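Local structure of excinuclease ABC, subunit A. (Deinococcus radiodurans, 2VF7) at residues Q17-R22 and D28-V33. The protein binds DNA, ATP and zinc as a UvrA-family ATPase of the ABC superfamily and probably takes part in recognising damaged DNA for excision repair. The protein carries 1 engineered substitution. Residues are numbered along the deposited sequence; the frame is centred on the assembly and turned at random.
Sequences QVRGAR and DISVKV
Val18 and Val31 form the hydrogen-bonded pair at the heart of this antiparallel hairpin: Val18 N meets Val31 O at 2.8 Å, and Val31 N returns to Val18 O at 3.0 Å. Nearer the turn, Ala21 N donates to Ile29 O at 3.1 Å and Ile29 N to Ala21 O. Gly20, at positive phi (70°), and Ala21 both face Ile29, a G1 beta bulge; water 1 takes the Gly20 N-H at 2.6 Å and also bonds Ser30 OG.

Apolar contacts gather on one face. Val31 CG1 packs on Val18 CB at 4.0 Å, and Ile29 CG1, set between its backbone N and carbonyl carbon (chi1 70°), reaches Ala21 CB at 3.9 Å. Val451 touches Val31 and Ile464 touches Ile29, both from the neighbouring mixed sheet.

One salt bridge closes the turn end. Asp28 OD2 lies 2.6 Å from Arg22 NH1, in the guanidinium plane, while NH1 approaches from above the carboxylate, the two planes 66° apart. Asp84 and Asp86 bind the other nitrogens of Arg22.

With NE, NH1 and NH2 each paired to a different aspartate, the guanidinium is fixed in its rotation, tying the hairpin's turn, which carries His24, an ADP-binding residue, to the segment before strand 87-89.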
ATOM      1  N   GLN A  17     -24.397 -11.182   9.293  1.00 54.90           N
ATOM      2  CA  GLN A  17     -25.717 -10.596   9.096  1.00 54.58           C
ATOM      3  C   GLN A  17     -25.607  -9.355   8.222  1.00 53.89           C
ATOM      4  O   GLN A  17     -24.840  -8.443   8.520  1.00 53.78           O
ATOM      5  CB  GLN A  17     -26.395 -10.288  10.433  1.00 54.68           C
ATOM      6  CG  GLN A  17     -27.838  -9.746  10.298  1.00 56.88           C
ATOM      7  CD  GLN A  17     -28.807 -10.740   9.624  1.00 59.39           C
ATOM      8  OE1 GLN A  17     -29.016 -11.849  10.126  1.00 60.41           O
ATOM      9  NE2 GLN A  17     -29.412 -10.331   8.499  1.00 59.14           N
ATOM     10  N   VAL A  18     -26.378  -9.348   7.139  1.00 53.52           N
ATOM     11  CA  VAL A  18     -26.333  -8.303   6.124  1.00 53.08           C
ATOM     12  C   VAL A  18     -27.688  -7.619   6.050  1.00 53.21           C
ATOM     13  O   VAL A  18     -28.736  -8.280   5.960  1.00 53.60           O
ATOM     14  CB  VAL A  18     -25.978  -8.897   4.748  1.00 53.27           C
ATOM     15  CG1 VAL A  18     -26.233  -7.897   3.598  1.00 53.36           C
ATOM     16  CG2 VAL A  18     -24.539  -9.420   4.737  1.00 52.38           C
ATOM     17  N   ARG A  19     -27.657  -6.294   6.090  1.00 52.65           N
ATOM     18  CA  ARG A  19     -28.859  -5.490   6.061  1.00 52.84           C
ATOM     19  C   ARG A  19     -28.744  -4.303   5.104  1.00 52.47           C
ATOM     20  O   ARG A  19     -27.738  -3.588   5.113  1.00 52.61           O
ATOM     21  CB  ARG A  19     -29.136  -4.974   7.464  1.00 53.25           C
ATOM     22  CG  ARG A  19     -30.425  -4.216   7.597  1.00 53.79           C
ATOM     23  CD  ARG A  19     -30.716  -3.946   9.060  1.00 55.68           C
ATOM     24  NE  ARG A  19     -29.816  -2.970   9.682  1.00 55.04           N
ATOM     25  CZ  ARG A  19     -29.893  -1.655   9.481  1.00 56.32           C
ATOM     26  NH1 ARG A  19     -30.799  -1.162   8.638  1.00 56.49           N
ATOM     27  NH2 ARG A  19     -29.051  -0.836  10.097  1.00 54.85           N
ATOM     28  N   GLY A  20     -29.782  -4.093   4.294  1.00 51.91           N
ATOM     29  CA  GLY A  20     -29.862  -2.911   3.429  1.00 51.30           C
ATOM     30  C   GLY A  20     -28.886  -2.891   2.265  1.00 50.88           C
ATOM     31  O   GLY A  20     -28.414  -1.840   1.868  1.00 50.25           O
ATOM     32  N   ALA A  21     -28.593  -4.058   1.710  1.00 51.14           N
ATOM     33  CA  ALA A  21     -27.658  -4.159   0.586  1.00 51.36           C
ATOM     34  C   ALA A  21     -28.362  -3.784  -0.714  1.00 51.33           C
ATOM     35  O   ALA A  21     -29.294  -4.468  -1.142  1.00 51.18           O
ATOM     36  CB  ALA A  21     -27.071  -5.590   0.508  1.00 51.25           C
ATOM     37  N   ARG A  22     -27.947  -2.679  -1.325  1.00 51.70           N
ATOM     38  CA  ARG A  22     -28.508  -2.308  -2.621  1.00 52.14           C
ATOM     39  C   ARG A  22     -27.459  -2.011  -3.726  1.00 52.01           C
ATOM     40  O   ARG A  22     -27.654  -1.150  -4.575  1.00 52.03           O
ATOM     41  CB  ARG A  22     -29.583  -1.210  -2.460  1.00 52.49           C
ATOM     42  CG  ARG A  22     -29.059   0.095  -1.958  1.00 53.05           C
ATOM     43  CD  ARG A  22     -30.033   0.898  -1.111  1.00 52.89           C
ATOM     44  NE  ARG A  22     -29.209   1.655  -0.177  1.00 54.93           N
ATOM     45  CZ  ARG A  22     -29.195   1.483   1.137  1.00 57.15           C
ATOM     46  NH1 ARG A  22     -30.040   0.641   1.711  1.00 58.37           N
ATOM     47  NH2 ARG A  22     -28.357   2.193   1.883  1.00 58.49           N
ATOM     48  N   ASP A  28     -32.134  -3.710  -1.875  1.00 54.70           N
ATOM     49  CA  ASP A  28     -32.159  -3.308  -0.461  1.00 55.37           C
ATOM     50  C   ASP A  28     -32.494  -4.547   0.369  1.00 55.48           C
ATOM     51  O   ASP A  28     -33.503  -4.572   1.072  1.00 55.47           O
ATOM     52  CB  ASP A  28     -33.235  -2.232  -0.259  1.00 55.82           C
ATOM     53  CG  ASP A  28     -32.990  -1.354   0.955  1.00 57.78           C
ATOM     54  OD1 ASP A  28     -33.967  -0.759   1.451  1.00 59.53           O
ATOM     55  OD2 ASP A  28     -31.833  -1.232   1.406  1.00 60.91           O
ATOM     56  N   ILE A  29     -31.653  -5.583   0.247  1.00 54.88           N
ATOM     57  CA  ILE A  29     -31.926  -6.907   0.825  1.00 54.25           C
ATOM     58  C   ILE A  29     -31.327  -7.108   2.232  1.00 54.35           C
ATOM     59  O   ILE A  29     -30.389  -6.398   2.642  1.00 54.11           O
ATOM     60  CB  ILE A  29     -31.449  -8.097  -0.123  1.00 54.16           C
ATOM     61  CG1 ILE A  29     -29.925  -8.191  -0.202  1.00 53.40           C
ATOM     62  CG2 ILE A  29     -32.021  -7.973  -1.521  1.00 53.47           C
ATOM     63  CD1 ILE A  29     -29.294  -9.087   0.857  1.00 53.77           C
ATOM     64  N   SER A  30     -31.887  -8.084   2.951  1.00 54.03           N
ATOM     65  CA  SER A  30     -31.312  -8.594   4.192  1.00 53.80           C
ATOM     66  C   SER A  30     -31.064 -10.082   4.019  1.00 53.47           C
ATOM     67  O   SER A  30     -31.938 -10.800   3.553  1.00 53.40           O
ATOM     68  CB  SER A  30     -32.270  -8.393   5.364  1.00 53.48           C
ATOM     69  OG  SER A  30     -32.472  -7.031   5.625  1.00 53.41           O
ATOM     70  N   VAL A  31     -29.873 -10.536   4.381  1.00 52.96           N
ATOM     71  CA  VAL A  31     -29.568 -11.955   4.366  1.00 53.14           C
ATOM     72  C   VAL A  31     -28.602 -12.286   5.499  1.00 53.28           C
ATOM     73  O   VAL A  31     -27.859 -11.431   5.950  1.00 53.80           O
ATOM     74  CB  VAL A  31     -29.025 -12.428   2.970  1.00 52.79           C
ATOM     75  CG1 VAL A  31     -27.627 -11.927   2.713  1.00 52.83           C
ATOM     76  CG2 VAL A  31     -29.054 -13.926   2.862  1.00 52.62           C
ATOM     77  N   LYS A  32     -28.643 -13.525   5.971  1.00 54.21           N
ATOM     78  CA  LYS A  32     -27.655 -14.034   6.920  1.00 54.44           C
ATOM     79  C   LYS A  32     -26.993 -15.289   6.346  1.00 54.33           C
ATOM     80  O   LYS A  32     -27.639 -16.078   5.654  1.00 53.85           O
ATOM     81  CB  LYS A  32     -28.295 -14.338   8.278  1.00 54.11           C
ATOM     82  CG  LYS A  32     -28.936 -15.708   8.371  1.00 54.93           C
ATOM     83  CD  LYS A  32     -29.730 -15.919   9.672  1.00 54.95           C
ATOM     84  CE  LYS A  32     -30.341 -17.333   9.709  1.00 54.67           C
ATOM     85  NZ  LYS A  32     -30.793 -17.739  11.065  1.00 55.69           N
ATOM     86  N   VAL A  33     -25.704 -15.461   6.637  1.00 54.28           N
ATOM     87  CA  VAL A  33     -24.946 -16.637   6.174  1.00 53.89           C
ATOM     88  C   VAL A  33     -23.969 -17.125   7.248  1.00 53.39           C
ATOM     89  O   VAL A  33     -23.275 -16.312   7.877  1.00 52.99           O
ATOM     90  CB  VAL A  33     -24.194 -16.384   4.806  1.00 53.33           C
ATOM     91  CG1 VAL A  33     -25.147 -15.943   3.757  1.00 53.47           C
ATOM     92  CG2 VAL A  33     -23.121 -15.347   4.948  1.00 53.65           C
TER
HETATM   93  O   HOH W   1     -32.355  -4.719   4.211  1.00 68.81           O